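Local coordinates for protein erythromycin B/D C-12 hydroxylase (Saccharopolyspora erythraea, PDB 2XFH) that hydroxylates the macrolactone ring of erythromycin D at C-12 to give erythromycin C, as a heme-dependent cytochrome P450 monooxygenase using NADPH and O2, at residues S71-V76 and I87-P92; F288-R293 and N313-S318. The protein carries 1 engineered substitution. All coordinates share one frame; numbering follows the deposited sequence. Where two conformers were deposited one is given.

Overall arrangement
From the N terminus, past helix 27-40 and two strands of the mixed sheet, the chain runs through helix 56-64 to the outer strand 69-70 and then enters the long loop before helix 94-103. Contact 1 folds that loop back on itself, bringing 71-76 against 87-92 with ten residues between them. Some 200 residues later, contact 2 pairs strand 290-295 with strand 311-315; the 19 residues between its segments include the short strands 299-301 and 304-306. The contacts follow one another in series, neither nested nor crossed, with centres about 16 Å apart. They meet where S71 packs on R293, and both reach the heme and the bound clotrimazole, tying the substrate-binding loop and the sheet to one active site.

Contact 1 (S71-V76 and I87-P92). With HEM (protoporphyrin IX containing Fe), chain B; CL6 (1-[(2-chlorophenyl)(diphenyl)methyl]-1H-imidazole), chain C.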
loop_
_atom_site.group_PDB
_atom_site.type_symbol
_atom_site.label_atom_id
_atom_site.label_comp_id
_atom_site.label_asym_id
_atom_site.label_seq_id
_atom_site.Cartn_x
_atom_site.Cartn_y
_atom_site.Cartn_z
ATOM N N SER A 71 -13.826 -11.421 4.147
ATOM C CA SER A 71 -13.179 -10.129 4.291
ATOM C C SER A 71 -13.988 -9.122 5.100
ATOM O O SER A 71 -13.573 -7.978 5.248
ATOM C CB SER A 71 -12.836 -9.565 2.904
ATOM O OG SER A 71 -11.725 -10.258 2.378
ATOM N N ASP A 72 -15.120 -9.552 5.644
ATOM C CA ASP A 72 -15.971 -8.682 6.469
ATOM C C ASP A 72 -15.697 -8.838 7.963
ATOM O O ASP A 72 -16.128 -9.828 8.556
ATOM C CB ASP A 72 -17.431 -8.990 6.203
ATOM C CG ASP A 72 -18.372 -7.982 6.844
ATOM O OD1 ASP A 72 -19.582 -8.071 6.554
ATOM O OD2 ASP A 72 -17.911 -7.097 7.608
ATOM N N PRO A 73 -14.993 -7.863 8.582
ATOM C CA PRO A 73 -14.707 -8.014 10.004
ATOM C C PRO A 73 -15.782 -7.426 10.923
ATOM O O PRO A 73 -15.729 -7.647 12.127
ATOM C CB PRO A 73 -13.383 -7.267 10.179
ATOM C CG PRO A 73 -13.354 -6.256 9.091
ATOM C CD PRO A 73 -14.416 -6.617 8.057
ATOM N N THR A 74 -16.770 -6.735 10.362
ATOM C CA THR A 74 -17.865 -6.159 11.160
ATOM C C THR A 74 -18.975 -7.159 11.511
ATOM O O THR A 74 -19.766 -6.903 12.431
ATOM C CB THR A 74 -18.521 -4.949 10.468
ATOM O OG1 THR A 74 -19.466 -5.410 9.491
ATOM C CG2 THR A 74 -17.458 -4.067 9.818
ATOM N N ARG A 75 -19.030 -8.274 10.778
ATOM C CA ARG A 75 -20.075 -9.274 10.949
ATOM C C ARG A 75 -20.209 -9.798 12.385
ATOM O O ARG A 75 -21.300 -10.159 12.810
ATOM C CB ARG A 75 -19.876 -10.427 9.969
ATOM C CG ARG A 75 -20.917 -11.528 10.095
ATOM C CD ARG A 75 -20.591 -12.710 9.180
ATOM N NE ARG A 75 -19.282 -13.303 9.470
ATOM C CZ ARG A 75 -19.082 -14.296 10.331
ATOM N NH1 ARG A 75 -20.107 -14.807 10.993
ATOM N NH2 ARG A 75 -17.863 -14.767 10.543
ATOM N N VAL A 76 -19.105 -9.809 13.126
ATOM C CA VAL A 76 -19.084 -10.318 14.500
ATOM C C VAL A 76 -19.036 -9.200 15.557
ATOM O O VAL A 76 -18.963 -9.479 16.761
ATOM C CB VAL A 76 -17.922 -11.352 14.735
ATOM C CG1 VAL A 76 -18.047 -12.537 13.790
ATOM C CG2 VAL A 76 -16.547 -10.689 14.622
ATOM N N ILE A 87 -14.615 -1.634 -1.053
ATOM C CA ILE A 87 -14.683 -2.976 -1.599
ATOM C C ILE A 87 -13.898 -4.025 -0.798
ATOM O O ILE A 87 -14.108 -5.228 -0.982
ATOM C CB ILE A 87 -14.207 -2.998 -3.103
ATOM C CG1 ILE A 87 -12.816 -2.384 -3.231
ATOM C CG2 ILE A 87 -15.245 -2.266 -4.018
ATOM C CD1 ILE A 87 -12.383 -2.113 -4.674
ATOM N N HIS A 88 -12.981 -3.581 0.062
ATOM C CA HIS A 88 -12.069 -4.511 0.721
ATOM C C HIS A 88 -12.710 -5.208 1.925
ATOM O O HIS A 88 -12.113 -6.126 2.489
ATOM C CB HIS A 88 -10.794 -3.789 1.166
ATOM C CG HIS A 88 -11.001 -2.875 2.333
ATOM N ND1 HIS A 88 -11.703 -1.690 2.233
ATOM C CD2 HIS A 88 -10.598 -2.967 3.624
ATOM C CE1 HIS A 88 -11.725 -1.092 3.411
ATOM N NE2 HIS A 88 -11.052 -1.841 4.270
ATOM N N GLU A 89 -13.910 -4.760 2.291
ATOM C CA GLU A 89 -14.653 -5.274 3.447
ATOM C C GLU A 89 -15.845 -6.115 3.045
ATOM O O GLU A 89 -16.679 -6.474 3.887
ATOM C CB GLU A 89 -15.212 -4.110 4.251
ATOM C CG GLU A 89 -14.348 -3.617 5.362
ATOM C CD GLU A 89 -15.069 -2.543 6.144
ATOM O OE1 GLU A 89 -15.666 -1.634 5.508
ATOM O OE2 GLU A 89 -15.051 -2.633 7.387
ATOM N N ILE A 90 -15.943 -6.426 1.762
ATOM C CA ILE A 90 -17.114 -7.127 1.286
ATOM C C ILE A 90 -16.745 -8.357 0.484
ATOM O O ILE A 90 -15.673 -8.429 -0.119
ATOM C CB ILE A 90 -18.105 -6.190 0.555
ATOM C CG1 ILE A 90 -17.518 -5.659 -0.736
ATOM C CG2 ILE A 90 -18.524 -4.998 1.482
ATOM C CD1 ILE A 90 -18.521 -4.834 -1.563
ATOM N N ASP A 91 -17.645 -9.329 0.529
ATOM C CA ASP A 91 -17.432 -10.648 -0.048
ATOM C C ASP A 91 -18.245 -10.850 -1.342
ATOM O O ASP A 91 -19.201 -10.136 -1.589
ATOM C CB ASP A 91 -17.854 -11.707 0.982
ATOM C CG ASP A 91 -16.999 -11.690 2.260
ATOM O OD1 ASP A 91 -15.771 -11.467 2.173
ATOM O OD2 ASP A 91 -17.562 -11.931 3.351
ATOM N N PRO A 92 -17.873 -11.841 -2.157
ATOM C CA PRO A 92 -18.715 -12.224 -3.300
ATOM C C PRO A 92 -20.107 -12.645 -2.802
ATOM O O PRO A 92 -20.193 -13.311 -1.782
ATOM C CB PRO A 92 -17.989 -13.438 -3.868
ATOM C CG PRO A 92 -16.577 -13.327 -3.391
ATOM C CD PRO A 92 -16.664 -12.679 -2.043
HETATM C CHA HEM B . -6.268 -3.860 -1.961
HETATM C CHB HEM B . -1.508 -3.558 -1.261
HETATM C CHC HEM B . -1.228 0.533 -3.770
HETATM C CHD HEM B . -6.071 0.639 -3.748
HETATM C C1A HEM B . -4.983 -4.164 -1.617
HETATM C C2A HEM B . -4.536 -5.373 -0.989
HETATM C C3A HEM B . -3.228 -5.280 -0.773
HETATM C C4A HEM B . -2.808 -4.003 -1.278
HETATM C CMA HEM B . -2.298 -6.375 -0.148
HETATM C CAA HEM B . -5.433 -6.574 -0.667
HETATM C CBA HEM B . -6.187 -6.401 0.636
HETATM C CGA HEM B . -7.010 -7.632 0.941
HETATM O O1A HEM B . -6.891 -8.680 0.259
HETATM O O2A HEM B . -7.760 -7.619 1.943
HETATM C C1B HEM B . -0.999 -2.470 -1.905
HETATM C C2B HEM B . 0.406 -2.117 -2.054
HETATM C C3B HEM B . 0.456 -0.962 -2.761
HETATM C C4B HEM B . -0.894 -0.587 -3.071
HETATM C CMB HEM B . 1.621 -2.894 -1.497
HETATM C CAB HEM B . 1.648 -0.094 -3.239
HETATM C CBB HEM B . 2.936 -0.484 -3.342
HETATM C C1C HEM B . -2.522 0.952 -3.983
HETATM C C2C HEM B . -2.931 2.137 -4.699
HETATM C C3C HEM B . -4.273 2.143 -4.697
HETATM C C4C HEM B . -4.747 0.989 -3.971
HETATM C CMC HEM B . -1.992 3.154 -5.372
HETATM C CAC HEM B . -5.117 3.217 -5.352
HETATM C CBC HEM B . -6.339 2.870 -5.803
HETATM C C1D HEM B . -6.605 -0.538 -3.304
HETATM C C2D HEM B . -8.010 -0.867 -3.223
HETATM C C3D HEM B . -8.053 -2.259 -2.620
HETATM C C4D HEM B . -6.676 -2.646 -2.436
HETATM C CMD HEM B . -9.239 -0.009 -3.613
HETATM C CAD HEM B . -9.261 -3.136 -2.345
HETATM C CBD HEM B . -9.383 -4.088 -3.561
HETATM C CGD HEM B . -10.536 -5.037 -3.323
HETATM O O1D HEM B . -10.957 -5.221 -2.135
HETATM O O2D HEM B . -11.055 -5.620 -4.319
HETATM N NA HEM B . -3.902 -3.332 -1.786
HETATM N NB HEM B . -1.763 -1.534 -2.527
HETATM N NC HEM B . -3.638 0.268 -3.569
HETATM N ND HEM B . -5.867 -1.614 -2.841
HETATM FE FE HEM B . -3.784 -1.587 -2.717
HETATM CL CLAY CL6 C . -5.700 2.739 2.044
HETATM C CAX CL6 C . -4.922 1.879 3.403
HETATM C CAV CL6 C . -4.374 2.687 4.403
HETATM C CAT CL6 C . -3.746 2.107 5.505
HETATM C CAS CL6 C . -3.640 0.720 5.596
HETATM C CAU CL6 C . -4.197 -0.088 4.592
HETATM C CAW CL6 C . -4.845 0.475 3.481
HETATM C CAR CL6 C . -5.408 -0.442 2.403
HETATM C CAC CL6 C . -6.840 -0.030 2.133
HETATM C CAE CL6 C . -7.333 0.065 0.843
HETATM C CAF CL6 C . -8.644 0.470 0.577
HETATM C CAD CL6 C . -9.487 0.750 1.644
HETATM C CAB CL6 C . -9.008 0.661 2.946
HETATM C CAA CL6 C . -7.701 0.266 3.203
HETATM N NAO CL6 C . -4.597 -0.291 1.137
HETATM C CAM CL6 C . -4.716 -1.127 0.125
HETATM N NAN CL6 C . -3.889 -0.651 -0.837
HETATM C CAQ CL6 C . -3.270 0.465 -0.392
HETATM C CAP CL6 C . -3.756 0.717 0.894
HETATM C CAL CL6 C . -5.320 -1.898 2.861
HETATM C CAK CL6 C . -4.074 -2.556 2.853
HETATM C CAI CL6 C . -3.982 -3.886 3.270
HETATM C CAG CL6 C . -5.122 -4.565 3.716
HETATM C CAH CL6 C . -6.371 -3.925 3.733
HETATM C CAJ CL6 C . -6.457 -2.598 3.307
HETATM O O HOH W 1 -10.372 -7.974 1.540
HETATM O O HOH W 2 -11.045 -6.686 5.135
#
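The imidazole of H88, whose backbone carbonyl faces the CB of S71, has a phenyl ring of the inhibitor clotrimazole on one face, displaced toward the rim, with H88 CE1 3.3 Å from CL6 CAB. CG of E89 lies over the opposite face, less certainly since E89 has two conformers. H88 chi1 (72°) sets CG between the backbone N and carbonyl carbon, turning a ring face to the inhibitor. Across the loop, OD1 of D91 accepts from S71 N at 2.8 Å (163° at the hydrogen) through its syn lone pair, while its OD2 turns to S70. A second carboxylate works within its own segment: D72 OD2 takes T74 N at 3.0 Å from above its plane, an Asx turn, and T74 OG1 on the syn side. Backbones pass close enough for E89 CA to lie 3.4 Å from S71 O. One water links S71 OG, H88 O and heme O2A; another, S71 O and H88 O. This is the loop between helices B and C of the P450 fold, carrying substrate-binding H88 and E89. Its chemistry implies that the D91 carboxylate ties the two segments together, while water links the loop's backbone to a heme propionate.

Contact 2 (F288-R293 and N313-S318); sequences FPQMQR and NTWVLS. With HEM (protoporphyrin IX containing Fe), chain B; CL6 (1-[(2-chlorophenyl)(diphenyl)methyl]-1H-imidazole), chain C.
M291 O is held twice by T314: its backbone N donates at 2.9 Å and its OG1 adds a weak bond. The return bond, M291 N to T314 O, completes a hydrogen-bonded antiparallel pair, part of the mixed sheet beside the heme in the P450 fold. T314 OG1 reaches M291 O because it stands between its backbone N and carbonyl carbon (chi1 55°). On that same face of the sheet M291 points to the heme side, and its SD touches V316 CG2 at 3.5 Å. At the start of helix 316-320, L317 N donates to P289 O at 3.0 Å and 169°, and P289 CB packs on L317 CB. The other face carries N313, Q290, W315 and substrate-binding Q292; the indole NE1 bonds to H52, whereas the amide contacts of Q290 with N313 are doubtful because both have alternate conformers. Further back along the chain, F288 lays one ring face over clotrimazole, with CL6 CAK above its centre, and puts its edge to the porphyrin. Past the pair, the guanidinium of heme-binding R293 meets a propionate edge-on: NH1 donates to heme O2A at 2.9 Å and also, within its own plane, to Q292 O at 3.0 Å.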
loop_
_atom_site.group_PDB
_atom_site.type_symbol
_atom_site.label_atom_id
_atom_site.label_comp_id
_atom_site.label_asym_id
_atom_site.label_seq_id
_atom_site.Cartn_x
_atom_site.Cartn_y
_atom_site.Cartn_z
ATOM N N PHE A 288 2.683 -3.797 3.194
ATOM C CA PHE A 288 1.788 -4.464 4.153
ATOM C C PHE A 288 2.173 -5.922 4.416
ATOM O O PHE A 288 1.832 -6.824 3.625
ATOM C CB PHE A 288 0.331 -4.405 3.673
ATOM C CG PHE A 288 -0.134 -3.017 3.376
ATOM C CD1 PHE A 288 -0.308 -2.596 2.070
ATOM C CD2 PHE A 288 -0.342 -2.123 4.405
ATOM C CE1 PHE A 288 -0.708 -1.317 1.774
ATOM C CE2 PHE A 288 -0.767 -0.825 4.134
ATOM C CZ PHE A 288 -0.948 -0.420 2.813
ATOM N N PRO A 289 2.865 -6.177 5.528
ATOM C CA PRO A 289 3.228 -7.559 5.864
ATOM C C PRO A 289 2.064 -8.519 6.148
ATOM O O PRO A 289 2.253 -9.734 6.057
ATOM C CB PRO A 289 4.073 -7.410 7.154
ATOM C CG PRO A 289 4.442 -6.011 7.234
ATOM C CD PRO A 289 3.334 -5.228 6.557
ATOM N N GLN A 290 0.877 -8.007 6.489
ATOM C CA GLN A 290 -0.241 -8.873 6.856
ATOM C C GLN A 290 -1.580 -8.380 6.300
ATOM O O GLN A 290 -1.736 -7.194 5.990
ATOM C CB GLN A 290 -0.296 -9.066 8.377
ATOM C CG GLN A 290 -0.274 -7.768 9.171
ATOM C CD GLN A 290 0.350 -7.912 10.555
ATOM O OE1 GLN A 290 -0.006 -8.808 11.329
ATOM N NE2 GLN A 290 1.265 -7.004 10.881
ATOM N N MET A 291 -2.517 -9.310 6.144
ATOM C CA MET A 291 -3.902 -9.027 5.770
ATOM C C MET A 291 -4.778 -9.840 6.729
ATOM O O MET A 291 -4.312 -10.798 7.310
ATOM C CB MET A 291 -4.149 -9.437 4.327
ATOM C CG MET A 291 -3.079 -8.919 3.353
ATOM S SD MET A 291 -2.865 -9.963 1.926
ATOM C CE MET A 291 -4.522 -9.973 1.245
ATOM N N GLN A 292 -6.035 -9.438 6.923
ATOM C CA GLN A 292 -6.883 -10.141 7.864
ATOM C C GLN A 292 -8.132 -10.705 7.199
ATOM O O GLN A 292 -8.613 -10.169 6.210
ATOM C CB GLN A 292 -7.231 -9.259 9.078
ATOM C CG GLN A 292 -6.095 -9.169 10.127
ATOM C CD GLN A 292 -5.143 -8.000 9.889
ATOM O OE1 GLN A 292 -5.417 -6.872 10.296
ATOM N NE2 GLN A 292 -4.017 -8.269 9.246
ATOM N N ARG A 293 -8.618 -11.807 7.756
ATOM C CA ARG A 293 -9.844 -12.483 7.306
ATOM C C ARG A 293 -10.563 -12.909 8.586
ATOM O O ARG A 293 -9.958 -12.905 9.669
ATOM C CB ARG A 293 -9.519 -13.718 6.447
ATOM C CG ARG A 293 -8.776 -13.387 5.106
ATOM C CD ARG A 293 -9.652 -12.469 4.246
ATOM N NE ARG A 293 -9.166 -12.248 2.885
ATOM C CZ ARG A 293 -8.555 -11.143 2.455
ATOM N NH1 ARG A 293 -8.293 -10.118 3.271
ATOM N NH2 ARG A 293 -8.200 -11.068 1.189
ATOM N N ASN A 313 -4.882 -13.982 10.423
ATOM C CA ASN A 313 -3.907 -13.054 9.875
ATOM C C ASN A 313 -2.998 -13.792 8.885
ATOM O O ASN A 313 -2.304 -14.755 9.253
ATOM C CB ASN A 313 -3.117 -12.436 11.040
ATOM C CG ASN A 313 -2.397 -11.156 10.666
ATOM O OD1 ASN A 313 -3.008 -10.094 10.489
ATOM N ND2 ASN A 313 -1.084 -11.234 10.607
ATOM N N THR A 314 -3.011 -13.345 7.636
ATOM C CA THR A 314 -2.127 -13.929 6.625
ATOM C C THR A 314 -0.874 -13.084 6.491
ATOM O O THR A 314 -0.944 -11.949 6.085
ATOM C CB THR A 314 -2.812 -14.066 5.251
ATOM O OG1 THR A 314 -3.339 -12.794 4.830
ATOM C CG2 THR A 314 -3.930 -15.121 5.297
ATOM N N TRP A 315 0.266 -13.651 6.850
ATOM C CA TRP A 315 1.512 -12.924 6.820
ATOM C C TRP A 315 2.154 -12.990 5.442
ATOM O O TRP A 315 2.934 -13.910 5.149
ATOM C CB TRP A 315 2.474 -13.444 7.887
ATOM C CG TRP A 315 2.119 -13.021 9.268
ATOM C CD1 TRP A 315 1.245 -13.633 10.117
ATOM C CD2 TRP A 315 2.627 -11.876 9.960
ATOM N NE1 TRP A 315 1.175 -12.928 11.306
ATOM C CE2 TRP A 315 2.022 -11.853 11.234
ATOM C CE3 TRP A 315 3.539 -10.863 9.620
ATOM C CZ2 TRP A 315 2.314 -10.861 12.184
ATOM C CZ3 TRP A 315 3.826 -9.875 10.565
ATOM C CH2 TRP A 315 3.219 -9.895 11.833
ATOM N N VAL A 316 1.786 -12.032 4.592
ATOM C CA VAL A 316 2.453 -11.806 3.284
ATOM C C VAL A 316 3.989 -11.719 3.407
ATOM O O VAL A 316 4.740 -12.280 2.581
ATOM C CB VAL A 316 1.906 -10.491 2.632
ATOM C CG1 VAL A 316 2.864 -9.941 1.548
ATOM C CG2 VAL A 316 0.516 -10.728 2.075
ATOM N N LEU A 317 4.459 -11.016 4.427
ATOM C CA LEU A 317 5.891 -10.925 4.680
ATOM C C LEU A 317 6.548 -12.300 4.843
ATOM O O LEU A 317 7.600 -12.545 4.249
ATOM C CB LEU A 317 6.190 -9.996 5.869
ATOM C CG LEU A 317 7.679 -9.785 6.215
ATOM C CD1 LEU A 317 8.507 -9.296 5.000
ATOM C CD2 LEU A 317 7.778 -8.792 7.379
ATOM N N SER A 318 5.909 -13.200 5.595
ATOM C CA SER A 318 6.457 -14.537 5.846
ATOM C C SER A 318 6.390 -15.386 4.590
ATOM O O SER A 318 7.339 -16.088 4.256
ATOM C CB SER A 318 5.679 -15.207 6.980
ATOM O OG SER A 318 6.262 -16.439 7.376
HETATM C CHA HEM B . -6.268 -3.860 -1.961
HETATM C CHB HEM B . -1.508 -3.558 -1.261
HETATM C CHC HEM B . -1.228 0.533 -3.770
HETATM C CHD HEM B . -6.071 0.639 -3.748
HETATM C C1A HEM B . -4.983 -4.164 -1.617
HETATM C C2A HEM B . -4.536 -5.373 -0.989
HETATM C C3A HEM B . -3.228 -5.280 -0.773
HETATM C C4A HEM B . -2.808 -4.003 -1.278
HETATM C CMA HEM B . -2.298 -6.375 -0.148
HETATM C CAA HEM B . -5.433 -6.574 -0.667
HETATM C CBA HEM B . -6.187 -6.401 0.636
HETATM C CGA HEM B . -7.010 -7.632 0.941
HETATM O O1A HEM B . -6.891 -8.680 0.259
HETATM O O2A HEM B . -7.760 -7.619 1.943
HETATM C C1B HEM B . -0.999 -2.470 -1.905
HETATM C C2B HEM B . 0.406 -2.117 -2.054
HETATM C C3B HEM B . 0.456 -0.962 -2.761
HETATM C C4B HEM B . -0.894 -0.587 -3.071
HETATM C CMB HEM B . 1.621 -2.894 -1.497
HETATM C CAB HEM B . 1.648 -0.094 -3.239
HETATM C CBB HEM B . 2.936 -0.484 -3.342
HETATM C C1C HEM B . -2.522 0.952 -3.983
HETATM C C2C HEM B . -2.931 2.137 -4.699
HETATM C C3C HEM B . -4.273 2.143 -4.697
HETATM C C4C HEM B . -4.747 0.989 -3.971
HETATM C CMC HEM B . -1.992 3.154 -5.372
HETATM C CAC HEM B . -5.117 3.217 -5.352
HETATM C CBC HEM B . -6.339 2.870 -5.803
HETATM C C1D HEM B . -6.605 -0.538 -3.304
HETATM C C2D HEM B . -8.010 -0.867 -3.223
HETATM C C3D HEM B . -8.053 -2.259 -2.620
HETATM C C4D HEM B . -6.676 -2.646 -2.436
HETATM C CMD HEM B . -9.239 -0.009 -3.613
HETATM C CAD HEM B . -9.261 -3.136 -2.345
HETATM C CBD HEM B . -9.383 -4.088 -3.561
HETATM C CGD HEM B . -10.536 -5.037 -3.323
HETATM O O1D HEM B . -10.957 -5.221 -2.135
HETATM O O2D HEM B . -11.055 -5.620 -4.319
HETATM N NA HEM B . -3.902 -3.332 -1.786
HETATM N NB HEM B . -1.763 -1.534 -2.527
HETATM N NC HEM B . -3.638 0.268 -3.569
HETATM N ND HEM B . -5.867 -1.614 -2.841
HETATM FE FE HEM B . -3.784 -1.587 -2.717
HETATM CL CLAY CL6 C . -5.700 2.739 2.044
HETATM C CAX CL6 C . -4.922 1.879 3.403
HETATM C CAV CL6 C . -4.374 2.687 4.403
HETATM C CAT CL6 C . -3.746 2.107 5.505
HETATM C CAS CL6 C . -3.640 0.720 5.596
HETATM C CAU CL6 C . -4.197 -0.088 4.592
HETATM C CAW CL6 C . -4.845 0.475 3.481
HETATM C CAR CL6 C . -5.408 -0.442 2.403
HETATM C CAC CL6 C . -6.840 -0.030 2.133
HETATM C CAE CL6 C . -7.333 0.065 0.843
HETATM C CAF CL6 C . -8.644 0.470 0.577
HETATM C CAD CL6 C . -9.487 0.750 1.644
HETATM C CAB CL6 C . -9.008 0.661 2.946
HETATM C CAA CL6 C . -7.701 0.266 3.203
HETATM N NAO CL6 C . -4.597 -0.291 1.137
HETATM C CAM CL6 C . -4.716 -1.127 0.125
HETATM N NAN CL6 C . -3.889 -0.651 -0.837
HETATM C CAQ CL6 C . -3.270 0.465 -0.392
HETATM C CAP CL6 C . -3.756 0.717 0.894
HETATM C CAL CL6 C . -5.320 -1.898 2.861
HETATM C CAK CL6 C . -4.074 -2.556 2.853
HETATM C CAI CL6 C . -3.982 -3.886 3.270
HETATM C CAG CL6 C . -5.122 -4.565 3.716
HETATM C CAH CL6 C . -6.371 -3.925 3.733
HETATM C CAJ CL6 C . -6.457 -2.598 3.307
#